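Local coordinates for beta-N-acetylhexosaminidase (Mycobacterium smegmatis, PDB 4YYF), which probably hydrolyses terminal non-reducing N-acetyl-D-hexosamine residues in N-acetyl-beta-D-hexosaminides, as a glycoside hydrolase of family 3, at residues A61-A64 with G70-I73; V51-A56 with L79-D84; G197-L202 with G284-T289; D133-I138 with T183-A188; K203-H208 with P267-L272. The protein carries 1 engineered substitution. All coordinates share one frame; numbering follows the deposited sequence.

Interaction 1: A61-A64 with G70-I73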
# COMPACT_ATOMS: atom_id res chain seq x y z
N ALA A 61 8.66 -1.03 -20.35
CA ALA A 61 8.78 0.36 -20.77
C ALA A 61 8.73 1.33 -19.59
O ALA A 61 9.51 2.28 -19.54
CB ALA A 61 7.73 0.71 -21.82
N VAL A 62 7.84 1.12 -18.63
CA VAL A 62 7.70 2.09 -17.54
C VAL A 62 8.94 2.09 -16.64
O VAL A 62 9.40 3.15 -16.20
CB VAL A 62 6.36 1.95 -16.76
CG1 VAL A 62 6.42 0.81 -15.74
CG2 VAL A 62 6.01 3.27 -16.05
N VAL A 63 9.50 0.90 -16.41
CA VAL A 63 10.70 0.77 -15.57
C VAL A 63 11.95 1.35 -16.25
O VAL A 63 12.68 2.14 -15.65
CB VAL A 63 10.93 -0.69 -15.14
CG1 VAL A 63 12.30 -0.86 -14.47
CG2 VAL A 63 9.80 -1.14 -14.21
N ALA A 64 12.18 0.99 -17.52
CA ALA A 64 13.35 1.50 -18.22
C ALA A 64 13.24 2.98 -18.59
O ALA A 64 14.24 3.72 -18.57
CB ALA A 64 13.64 0.66 -19.48
N GLY A 70 8.14 1.22 -8.24
CA GLY A 70 7.36 0.01 -8.07
C GLY A 70 6.36 -0.21 -9.18
O GLY A 70 5.88 0.74 -9.79
N ILE A 71 6.07 -1.48 -9.44
CA ILE A 71 4.97 -1.84 -10.33
C ILE A 71 4.00 -2.72 -9.56
O ILE A 71 4.40 -3.44 -8.65
CB ILE A 71 5.46 -2.58 -11.59
CG1 ILE A 71 6.28 -3.81 -11.21
CG2 ILE A 71 6.26 -1.61 -12.49
CD1 ILE A 71 6.63 -4.72 -12.41
N MSE A 72 2.71 -2.64 -9.90
CA MSE A 72 1.72 -3.43 -9.21
C MSE A 72 1.07 -4.44 -10.16
O MSE A 72 0.74 -4.12 -11.30
CB MSE A 72 0.63 -2.56 -8.58
CG MSE A 72 -0.34 -3.39 -7.75
SE MSE A 72 -1.80 -2.35 -7.04
CE MSE A 72 -2.65 -3.72 -5.95
N ILE A 73 0.89 -5.65 -9.66
CA ILE A 73 0.20 -6.71 -10.37
C ILE A 73 -1.25 -6.68 -9.90
O ILE A 73 -1.52 -6.71 -8.70
CB ILE A 73 0.79 -8.08 -10.01
CG1 ILE A 73 2.30 -8.11 -10.26
CG2 ILE A 73 0.09 -9.19 -10.76
CD1 ILE A 73 2.72 -7.83 -11.69

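Interaction 2: V51-A56 with L79-D84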
# COMPACT_ATOMS: atom_id res chain seq x y z
N VAL A 51 3.04 1.82 -9.84
CA VAL A 51 2.04 1.87 -10.90
C VAL A 51 1.64 0.48 -11.39
O VAL A 51 2.49 -0.40 -11.56
CB VAL A 51 2.52 2.74 -12.11
CG1 VAL A 51 2.57 4.20 -11.71
CG2 VAL A 51 3.88 2.26 -12.62
N GLY A 52 0.35 0.29 -11.59
CA GLY A 52 -0.16 -0.96 -12.13
C GLY A 52 0.26 -1.14 -13.57
O GLY A 52 0.29 -0.17 -14.33
N VAL A 53 0.60 -2.38 -13.94
CA VAL A 53 1.04 -2.72 -15.29
C VAL A 53 0.14 -3.80 -15.90
O VAL A 53 -0.40 -4.61 -15.16
CB VAL A 53 2.50 -3.21 -15.29
CG1 VAL A 53 3.44 -2.12 -14.77
CG2 VAL A 53 2.64 -4.48 -14.45
N THR A 54 -0.03 -3.80 -17.22
CA THR A 54 -0.94 -4.75 -17.88
C THR A 54 -0.24 -6.03 -18.33
O THR A 54 -0.87 -7.08 -18.47
CB THR A 54 -1.62 -4.13 -19.11
OG1 THR A 54 -0.62 -3.59 -19.98
CG2 THR A 54 -2.59 -3.04 -18.70
N ASP A 55 1.06 -5.93 -18.56
CA ASP A 55 1.83 -7.03 -19.14
C ASP A 55 3.31 -6.70 -19.11
O ASP A 55 3.70 -5.60 -18.69
CB ASP A 55 1.38 -7.29 -20.58
CG ASP A 55 1.28 -6.01 -21.39
OD1 ASP A 55 2.31 -5.34 -21.58
OD2 ASP A 55 0.16 -5.64 -21.82
N ALA A 56 4.13 -7.63 -19.59
CA ALA A 56 5.57 -7.46 -19.57
C ALA A 56 6.01 -6.21 -20.35
O ALA A 56 6.86 -5.47 -19.88
CB ALA A 56 6.28 -8.70 -20.11
N LEU A 79 -0.59 -12.44 -16.19
CA LEU A 79 0.33 -13.03 -15.20
C LEU A 79 1.47 -13.88 -15.78
O LEU A 79 2.35 -14.33 -15.04
CB LEU A 79 -0.45 -13.87 -14.18
CG LEU A 79 -1.48 -13.12 -13.34
CD1 LEU A 79 -2.12 -14.05 -12.31
CD2 LEU A 79 -0.82 -11.94 -12.66
N SER A 80 1.47 -14.10 -17.08
CA SER A 80 2.54 -14.91 -17.67
C SER A 80 3.91 -14.30 -17.41
O SER A 80 4.91 -15.02 -17.36
CB SER A 80 2.31 -15.13 -19.17
OG SER A 80 2.32 -13.90 -19.84
N MSE A 81 3.98 -12.98 -17.21
CA MSE A 81 5.27 -12.34 -16.92
C MSE A 81 5.91 -12.85 -15.62
O MSE A 81 7.12 -12.70 -15.42
CB MSE A 81 5.11 -10.81 -16.86
CG MSE A 81 4.16 -10.33 -15.76
SE MSE A 81 4.00 -8.36 -15.74
CE MSE A 81 5.82 -7.97 -15.23
N LEU A 82 5.11 -13.44 -14.74
CA LEU A 82 5.65 -13.95 -13.47
C LEU A 82 6.29 -15.32 -13.60
O LEU A 82 7.05 -15.74 -12.72
CB LEU A 82 4.55 -14.04 -12.40
CG LEU A 82 3.78 -12.77 -12.16
CD1 LEU A 82 2.68 -13.03 -11.14
CD2 LEU A 82 4.73 -11.68 -11.69
N THR A 83 5.96 -16.04 -14.67
CA THR A 83 6.48 -17.39 -14.85
C THR A 83 7.36 -17.57 -16.08
O THR A 83 7.95 -18.64 -16.26
CB THR A 83 5.36 -18.46 -14.88
OG1 THR A 83 4.46 -18.18 -15.96
CG2 THR A 83 4.59 -18.48 -13.57
N ASP A 84 7.43 -16.56 -16.95
CA ASP A 84 8.16 -16.76 -18.21
C ASP A 84 9.54 -16.10 -18.22
O ASP A 84 10.22 -16.08 -19.24
CB ASP A 84 7.34 -16.33 -19.44
CG ASP A 84 7.09 -14.82 -19.49
OD1 ASP A 84 7.74 -14.06 -18.73
OD2 ASP A 84 6.24 -14.39 -20.31

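Interaction 3: G197-L202 with G284-T289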
# COMPACT_ATOMS: atom_id res chain seq x y z
N GLY A 197 9.90 -12.96 3.78
CA GLY A 197 10.69 -11.91 3.15
C GLY A 197 9.86 -11.00 2.26
O GLY A 197 10.40 -10.22 1.47
N VAL A 198 8.54 -11.07 2.42
CA VAL A 198 7.62 -10.19 1.70
C VAL A 198 7.32 -9.03 2.64
O VAL A 198 7.14 -9.24 3.83
CB VAL A 198 6.29 -10.92 1.38
CG1 VAL A 198 5.26 -9.96 0.76
CG2 VAL A 198 6.54 -12.09 0.43
N LEU A 199 7.26 -7.80 2.11
CA LEU A 199 6.88 -6.66 2.94
C LEU A 199 5.36 -6.64 3.11
O LEU A 199 4.64 -6.45 2.13
CB LEU A 199 7.33 -5.34 2.29
CG LEU A 199 6.90 -4.07 3.05
CD1 LEU A 199 7.66 -3.94 4.40
CD2 LEU A 199 7.12 -2.83 2.18
N PRO A 200 4.87 -6.83 4.34
CA PRO A 200 3.42 -6.71 4.53
C PRO A 200 3.00 -5.24 4.68
O PRO A 200 3.79 -4.40 5.12
CB PRO A 200 3.17 -7.49 5.82
CG PRO A 200 4.46 -7.42 6.58
CD PRO A 200 5.58 -7.19 5.59
N VAL A 201 1.76 -4.94 4.28
CA VAL A 201 1.25 -3.56 4.36
C VAL A 201 -0.10 -3.57 5.08
O VAL A 201 -1.07 -4.10 4.56
CB VAL A 201 1.08 -2.93 2.96
CG1 VAL A 201 0.73 -1.42 3.10
CG2 VAL A 201 2.37 -3.09 2.11
N LEU A 202 -0.15 -2.99 6.28
CA LEU A 202 -1.38 -2.89 7.06
C LEU A 202 -2.33 -1.86 6.43
O LEU A 202 -1.91 -0.74 6.15
CB LEU A 202 -1.05 -2.45 8.48
CG LEU A 202 0.07 -3.21 9.20
CD1 LEU A 202 0.38 -2.55 10.54
CD2 LEU A 202 -0.32 -4.67 9.42
N GLY A 284 7.76 5.28 11.68
CA GLY A 284 8.78 5.86 10.82
C GLY A 284 8.99 5.10 9.51
O GLY A 284 9.84 5.46 8.72
N GLY A 285 8.19 4.06 9.29
CA GLY A 285 8.33 3.27 8.08
C GLY A 285 7.55 3.79 6.88
O GLY A 285 7.06 4.93 6.86
N LEU A 286 7.45 2.93 5.88
CA LEU A 286 6.91 3.30 4.58
C LEU A 286 5.39 3.39 4.61
O LEU A 286 4.70 2.51 5.14
CB LEU A 286 7.34 2.25 3.55
CG LEU A 286 7.19 2.62 2.08
CD1 LEU A 286 8.12 3.79 1.77
CD2 LEU A 286 7.52 1.41 1.19
N VAL A 287 4.86 4.46 4.03
CA VAL A 287 3.41 4.67 3.99
C VAL A 287 2.93 4.81 2.55
O VAL A 287 3.36 5.74 1.84
CB VAL A 287 3.00 5.90 4.82
CG1 VAL A 287 1.49 6.07 4.78
CG2 VAL A 287 3.45 5.75 6.28
N TYR A 288 2.06 3.90 2.11
CA TYR A 288 1.46 3.95 0.77
C TYR A 288 0.11 4.64 0.81
O TYR A 288 -0.53 4.70 1.87
CB TYR A 288 1.20 2.53 0.26
CG TYR A 288 2.39 1.73 -0.21
CD1 TYR A 288 2.78 1.76 -1.54
CD2 TYR A 288 3.11 0.92 0.66
CE1 TYR A 288 3.87 1.00 -2.00
CE2 TYR A 288 4.21 0.16 0.22
CZ TYR A 288 4.57 0.22 -1.11
OH TYR A 288 5.64 -0.51 -1.59
N THR A 289 -0.35 5.14 -0.34
CA THR A 289 -1.76 5.47 -0.50
C THR A 289 -2.47 4.30 -1.14
O THR A 289 -1.86 3.46 -1.80
CB THR A 289 -1.99 6.67 -1.44
OG1 THR A 289 -1.63 6.26 -2.77
CG2 THR A 289 -1.17 7.87 -1.02

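Interaction 4: D133-I138 with T183-A188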
# COMPACT_ATOMS: atom_id res chain seq x y z
N ASP A 133 -1.74 -19.48 15.08
CA ASP A 133 -0.50 -20.13 14.64
C ASP A 133 -0.66 -20.76 13.27
O ASP A 133 0.28 -20.78 12.46
CB ASP A 133 -0.03 -21.19 15.64
CG ASP A 133 0.49 -20.58 16.93
OD1 ASP A 133 0.85 -19.38 16.93
OD2 ASP A 133 0.56 -21.31 17.95
N GLU A 134 -1.84 -21.30 13.01
CA GLU A 134 -2.16 -21.86 11.69
C GLU A 134 -2.18 -20.77 10.62
O GLU A 134 -1.72 -21.00 9.49
CB GLU A 134 -3.50 -22.60 11.73
CG GLU A 134 -3.44 -23.92 12.47
CD GLU A 134 -4.78 -24.61 12.57
OE1 GLU A 134 -5.77 -23.94 12.90
OE2 GLU A 134 -4.83 -25.83 12.31
N VAL A 135 -2.70 -19.60 10.97
CA VAL A 135 -2.74 -18.48 10.02
C VAL A 135 -1.32 -18.01 9.71
O VAL A 135 -1.00 -17.69 8.56
CB VAL A 135 -3.66 -17.32 10.51
CG1 VAL A 135 -3.53 -16.09 9.62
CG2 VAL A 135 -5.12 -17.77 10.54
N TYR A 136 -0.47 -18.00 10.73
CA TYR A 136 0.94 -17.67 10.52
C TYR A 136 1.54 -18.59 9.45
O TYR A 136 2.18 -18.13 8.50
CB TYR A 136 1.76 -17.77 11.82
CG TYR A 136 3.25 -17.74 11.56
CD1 TYR A 136 3.91 -16.55 11.32
CD2 TYR A 136 3.99 -18.92 11.54
CE1 TYR A 136 5.28 -16.52 11.07
CE2 TYR A 136 5.36 -18.91 11.29
CZ TYR A 136 5.99 -17.71 11.05
OH TYR A 136 7.35 -17.69 10.80
N GLY A 137 1.31 -19.89 9.61
CA GLY A 137 1.84 -20.89 8.68
C GLY A 137 1.29 -20.74 7.28
O GLY A 137 2.00 -20.94 6.29
N ILE A 138 0.01 -20.40 7.17
CA ILE A 138 -0.60 -20.18 5.86
C ILE A 138 0.04 -18.98 5.16
O ILE A 138 0.39 -19.06 3.97
CB ILE A 138 -2.11 -19.97 5.99
CG1 ILE A 138 -2.79 -21.29 6.37
CG2 ILE A 138 -2.68 -19.45 4.69
CD1 ILE A 138 -4.28 -21.14 6.72
N THR A 183 -5.98 -7.92 15.80
CA THR A 183 -4.57 -7.81 16.17
C THR A 183 -3.88 -9.17 16.16
O THR A 183 -2.81 -9.33 15.59
CB THR A 183 -4.41 -7.15 17.53
OG1 THR A 183 -5.03 -5.86 17.50
CG2 THR A 183 -2.93 -7.02 17.89
N GLU A 184 -4.51 -10.15 16.79
CA GLU A 184 -3.94 -11.50 16.82
C GLU A 184 -3.80 -12.10 15.43
O GLU A 184 -2.72 -12.55 15.06
CB GLU A 184 -4.79 -12.42 17.70
CG GLU A 184 -4.10 -13.72 18.03
CD GLU A 184 -5.02 -14.70 18.74
OE1 GLU A 184 -6.22 -14.40 18.88
OE2 GLU A 184 -4.52 -15.77 19.14
N TYR A 185 -4.88 -12.09 14.66
CA TYR A 185 -4.88 -12.79 13.37
C TYR A 185 -4.15 -12.04 12.26
O TYR A 185 -3.33 -12.62 11.54
CB TYR A 185 -6.30 -13.19 12.96
CG TYR A 185 -6.77 -14.42 13.68
CD1 TYR A 185 -7.25 -14.35 14.98
CD2 TYR A 185 -6.72 -15.67 13.06
CE1 TYR A 185 -7.68 -15.50 15.66
CE2 TYR A 185 -7.14 -16.81 13.72
CZ TYR A 185 -7.61 -16.72 15.01
OH TYR A 185 -8.03 -17.86 15.65
N ALA A 186 -4.43 -10.74 12.11
CA ALA A 186 -3.68 -9.98 11.11
C ALA A 186 -2.20 -9.93 11.49
O ALA A 186 -1.31 -9.94 10.63
CB ALA A 186 -4.23 -8.57 10.97
N GLY A 187 -1.92 -9.85 12.79
CA GLY A 187 -0.54 -9.86 13.25
C GLY A 187 0.18 -11.12 12.82
O GLY A 187 1.34 -11.08 12.38
N ALA A 188 -0.52 -12.25 12.94
CA ALA A 188 0.02 -13.53 12.53
C ALA A 188 0.23 -13.55 11.03
O ALA A 188 1.26 -14.06 10.55
CB ALA A 188 -0.92 -14.68 12.95

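Interaction 5: K203-H208 with P267-L272. Engineered in segment 267-272: Val-269 (natural residue Ala).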
# COMPACT_ATOMS: atom_id res chain seq x y z
N LYS A 203 -3.60 -2.21 6.22
CA LYS A 203 -4.53 -1.30 5.55
C LYS A 203 -5.95 -1.46 6.13
O LYS A 203 -6.23 -2.52 6.70
CB LYS A 203 -4.50 -1.55 4.03
CG LYS A 203 -5.12 -2.88 3.59
CD LYS A 203 -4.74 -3.21 2.13
CE LYS A 203 -5.55 -4.40 1.59
NZ LYS A 203 -5.15 -4.74 0.18
N HIS A 204 -6.84 -0.47 6.02
CA HIS A 204 -6.63 0.83 5.37
C HIS A 204 -6.70 1.95 6.43
O HIS A 204 -7.78 2.30 6.89
CB HIS A 204 -7.71 1.08 4.29
CG HIS A 204 -7.82 -0.00 3.26
ND1 HIS A 204 -8.54 -1.18 3.47
CD2 HIS A 204 -7.34 -0.10 1.99
CE1 HIS A 204 -8.47 -1.93 2.40
NE2 HIS A 204 -7.75 -1.30 1.48
N PHE A 205 -5.55 2.50 6.81
CA PHE A 205 -5.45 3.48 7.91
C PHE A 205 -6.19 4.79 7.61
O PHE A 205 -6.13 5.31 6.49
CB PHE A 205 -3.96 3.76 8.15
CG PHE A 205 -3.67 4.64 9.34
CD1 PHE A 205 -3.62 6.03 9.20
CD2 PHE A 205 -3.38 4.08 10.58
CE1 PHE A 205 -3.33 6.85 10.30
CE2 PHE A 205 -3.08 4.90 11.67
CZ PHE A 205 -3.05 6.28 11.53
N PRO A 206 -6.89 5.36 8.61
CA PRO A 206 -7.07 4.90 10.00
C PRO A 206 -8.28 3.98 10.21
O PRO A 206 -8.74 3.84 11.34
CB PRO A 206 -7.30 6.20 10.75
CG PRO A 206 -8.07 7.05 9.75
CD PRO A 206 -7.38 6.74 8.44
N GLY A 207 -8.80 3.38 9.14
CA GLY A 207 -9.85 2.39 9.30
C GLY A 207 -11.02 2.52 8.34
O GLY A 207 -11.79 3.48 8.42
N HIS A 208 -11.17 1.53 7.46
CA HIS A 208 -12.25 1.54 6.45
C HIS A 208 -13.41 0.66 6.91
O HIS A 208 -14.49 0.65 6.31
CB HIS A 208 -11.71 1.02 5.10
CG HIS A 208 -12.48 1.47 3.91
ND1 HIS A 208 -13.85 1.30 3.77
CD2 HIS A 208 -12.08 2.08 2.76
CE1 HIS A 208 -14.25 1.79 2.62
NE2 HIS A 208 -13.19 2.28 1.98
N PRO A 267 -2.84 16.09 5.57
CA PRO A 267 -1.64 16.09 6.42
C PRO A 267 -1.95 15.57 7.81
O PRO A 267 -1.09 14.93 8.43
CB PRO A 267 -1.26 17.57 6.51
CG PRO A 267 -1.76 18.15 5.24
CD PRO A 267 -3.05 17.41 4.93
N ALA A 268 -3.16 15.82 8.28
CA ALA A 268 -3.54 15.38 9.62
C ALA A 268 -3.39 13.87 9.80
O ALA A 268 -3.02 13.40 10.88
CB ALA A 268 -4.95 15.81 9.93
N VAL A 269 -3.69 13.10 8.76
CA VAL A 269 -3.62 11.65 8.84
C VAL A 269 -2.19 11.19 9.06
O VAL A 269 -1.92 10.36 9.92
CB VAL A 269 -4.17 11.00 7.57
CG1 VAL A 269 -4.35 9.50 7.78
CG2 VAL A 269 -5.47 11.62 7.25
N TYR A 270 -1.28 11.76 8.27
CA TYR A 270 0.13 11.39 8.36
C TYR A 270 0.75 11.88 9.66
O TYR A 270 1.52 11.14 10.29
CB TYR A 270 0.88 11.86 7.11
CG TYR A 270 0.29 11.24 5.86
CD1 TYR A 270 0.66 9.97 5.46
CD2 TYR A 270 -0.66 11.92 5.11
CE1 TYR A 270 0.10 9.39 4.33
CE2 TYR A 270 -1.21 11.35 3.97
CZ TYR A 270 -0.83 10.09 3.59
OH TYR A 270 -1.38 9.54 2.46
N ASN A 271 0.40 13.08 10.10
CA ASN A 271 0.85 13.54 11.40
C ASN A 271 0.40 12.59 12.51
O ASN A 271 1.15 12.33 13.44
CB ASN A 271 0.38 14.97 11.72
CG ASN A 271 1.08 16.02 10.88
OD1 ASN A 271 2.18 15.80 10.37
ND2 ASN A 271 0.43 17.17 10.72
N LEU A 272 -0.82 12.09 12.40
CA LEU A 272 -1.36 11.19 13.43
C LEU A 272 -0.50 9.93 13.51
O LEU A 272 -0.16 9.47 14.60
CB LEU A 272 -2.80 10.80 13.09
CG LEU A 272 -3.54 10.00 14.17
CD1 LEU A 272 -3.86 10.88 15.36
CD2 LEU A 272 -4.82 9.37 13.58

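Interaction 1: A61-A64 with G70-I73
Ile-71 overlaps two successive valines of helix 56-66 at once: its CG2 methyl points into the notch between Val-62 and Val-63. CG2 of Ile-71 lies 4.0 Å from CG2 of Val-63 and 4.1 Å from CG1 of Val-62. Those two valine methyls, CG1 of Val-62 and CG2 of Val-63, are themselves 4.2 Å apart, which makes the three groups a nearly equilateral triangle of methyls. The two approaches differ in direction: the side chain of Val-63 runs roughly perpendicular to that of Ile-71, whereas Val-62 meets it at a slant.

The torsion of Ile-71 sets this up. With chi1 at 56°, its CG1 is tucked between the backbone N and the carbonyl carbon, and CG2 is put opposite the carbonyl carbon, facing the helix.

This is the return half of a beta-alpha-beta crossover, in which strand 49-52 leads into helix 56-66 and the chain then comes back as strand 70-73, parallel to the first. Met-72 points to the other face of the sheet, where it meets Phe-155 and Asp-104; within 70-73 the contact with 61-64 is made by Ile-71. Val-53 also touches Ile-71, and helix 86-93 adds Leu-87 on Ile-71 and Ile-90 on Val-63, extending the same apolar layer to the next helix.

All three touching residues are buried and no hydrogen bond crosses between the segments. The helix is therefore held against the strand here by dispersion and the exclusion of water, a small contact of 77 Å² without directional bonds of its own.

Interaction 2: V51-A56 with L79-D84
Met-81, a selenomethionine, reaches across to Ala-56 and Val-53 where two successive beta-alpha loops of the TIM-barrel domain come together: the turn from strand 49-52 into helix 56-66, and the loop between strand 70-73 and helix 86-93. Its side chain lies over the first turn of helix 56-66. The selenium stands above the flat peptide joining Asp-55 to Ala-56, 3.8 Å from Asp-55 C and 3.9 Å from Ala-56 N, and not at its edge.

At the root of the side chain the approach is simpler. CB of Met-81 lies beside CB of Ala-56 at 4.0 Å, the line between them nearly square to the CA-CB bond of Ala-56. From there CG is held between the backbone N and the carbonyl carbon (chi1 62°), the chain runs on extended to the selenium, and a bend at chi3 (-65°) turns CE aside. Ala-59, one turn further along the helix, also touches this side chain, and Leu-87 packs on it from helix 86-93.

Polar bonds flank the peptide beneath the selenium. Asp-55 is the N-cap residue, its OD1 accepting from Asp-58 N, and Asp-58 in turn offers OD2 to Thr-54 N. These two bonds brace the chain at the entry to the helix, while Met-81 adds only apolar contact. The far loop is linked to the same region by Thr-77, whose OG1 is hydrogen-bonded to Val-53 O. On the strand side, the selenium of Met-81 comes to 4.3 Å from Val-53 CG2.

Interaction 3: G197-L202 with G284-T289
The phenol ring of Tyr-288 takes Val-201 at a slant, neither squarely over a face nor in the plane, and has a second aromatic partner in Phe-155, with which it makes an edge-to-face pair. Both methyls of Val-201 line up along one side of the ring: CG1 lies 4.1 Å from CD2 of Tyr-288, and CG2 lies 4.2 Å from CE2. The two side chains run at about a right angle to each other.

Val-201 presents this pair of methyls because its CG1 is opposite the backbone N (chi1 -172°), with CG2 opposite the carbonyl carbon. Two residues earlier in each segment, a second pair meets by its ends, CD2 of Leu-199 being 4.4 Å from CD2 of Leu-286.

Strands 199-205 and 287-289 are not neighbours in the sheet; strand 246-249 runs between them and pairs with both. The contact therefore passes in front of that strand, within the interior of the TIM barrel, where Val-153 also touches Leu-199, Val-201 and Tyr-288. Val-287 points the other way, onto Leu-273 of helix 267-275.

No hydrogen bond links the two segments, and all four touching side chains are buried. What joins them is hydrophobic contact at ordinary van der Waals spacing, with the aromatic ring reaching across from one non-adjacent strand to the other.

Interaction 4: D133-I138 with T183-A188
Val-135 and Tyr-136 pack against Tyr-185 and Ala-188 where two outer helices of the TIM barrel, 132-148 and 179-196, run side by side. Their axes are 8.4 Å apart here and only 25° from parallel.

The tight part is centred on Ala-188, whose small side chain lets the backbones close in: its CA is 4.7 Å from CA of Tyr-136. The CB of Ala-188 lies 4.2 Å from the CB of Tyr-136. Beside it, CG2 of Val-135 comes to the edge of the Tyr-185 ring, near its plane, at 3.6 Å from CD2. Leu-126 of helix 123-129 also touches Val-135. The hydroxyl ends of both tyrosines are tied down beyond the segments, Tyr-185 OH to Lys-130 O and Tyr-136 OH to Asp-195 OD2.

The other end is looser and open to solvent. Asp-133 and Glu-184 are exposed there; Asp-133 OD1 and Glu-184 OE2 stay 6.8 Å apart, so the like charges probably repel only weakly, and no salt bridge or hydrogen bond joins the two helices within this contact.

Back at the close end, the carbonyl O of Ala-188 sits at the edge of the Tyr-136 ring, 3.7 Å from CD1.

Interaction 5: K203-H208 with P267-L272
Phe-205 lies in the Lys-His-Phe-Pro-Gly-His sequence of this family 3 glycosidase, at the end of TIM-barrel strand 199-205, and packs onto Val-269 and Leu-272 of helix 267-275. From CB the side chain leaves with CG opposite the backbone N (chi1 -174°), which sends the ring toward the helix. CD1 meets Val-269 CG1 at 3.8 Å. The next atom, CE1, is equally close to that methyl and also lies 3.8 Å from Val-269 O. At the tip, CZ reaches Leu-272 CD2 at 4.1 Å, approached obliquely.

The methyl of Val-269 lies in the ring plane, at its edge, whereas one face is covered by Pro-206 CB, 3.9 Å above the ring centre. The peptide between Phe-205 and Pro-206 is cis, as is the one between Lys-203 and His-204. Val-269 is an engineered residue, alanine in the natural sequence.

Tyr-236 adds an edge-to-face ring contact to Phe-205, and Leu-225 and Met-229 pack on Leu-272. Two residues earlier, Lys-203 leaves the chain roughly at right angles to Phe-205, and its NZ forms a salt bridge with Glu-106. Pro-206 also touches the helix itself, its CD lying 4.2 Å from CG1 of Val-269.

In the fold
From the N terminus, interaction 2 opens at strand 49-52 and closes at the loop before helix 86-93; interaction 1 lies wholly within that span and completes the first beta-alpha-beta unit. The two touch, strands 49-52 and 70-73 being hydrogen-bonded neighbours. Interaction 4 follows in series, joining helices 132-148 and 179-196 on the outside of the barrel, its centre about 31 Å from that of interaction 1. Helix 179-196 then leads into strand 199-205, shared by interactions 3 and 5. Interaction 3 closes the longer loop, to strand 287-289, and encloses 5, which stops at helix 267-275; Tyr-270 packs on Val-287 between them. No spans cross.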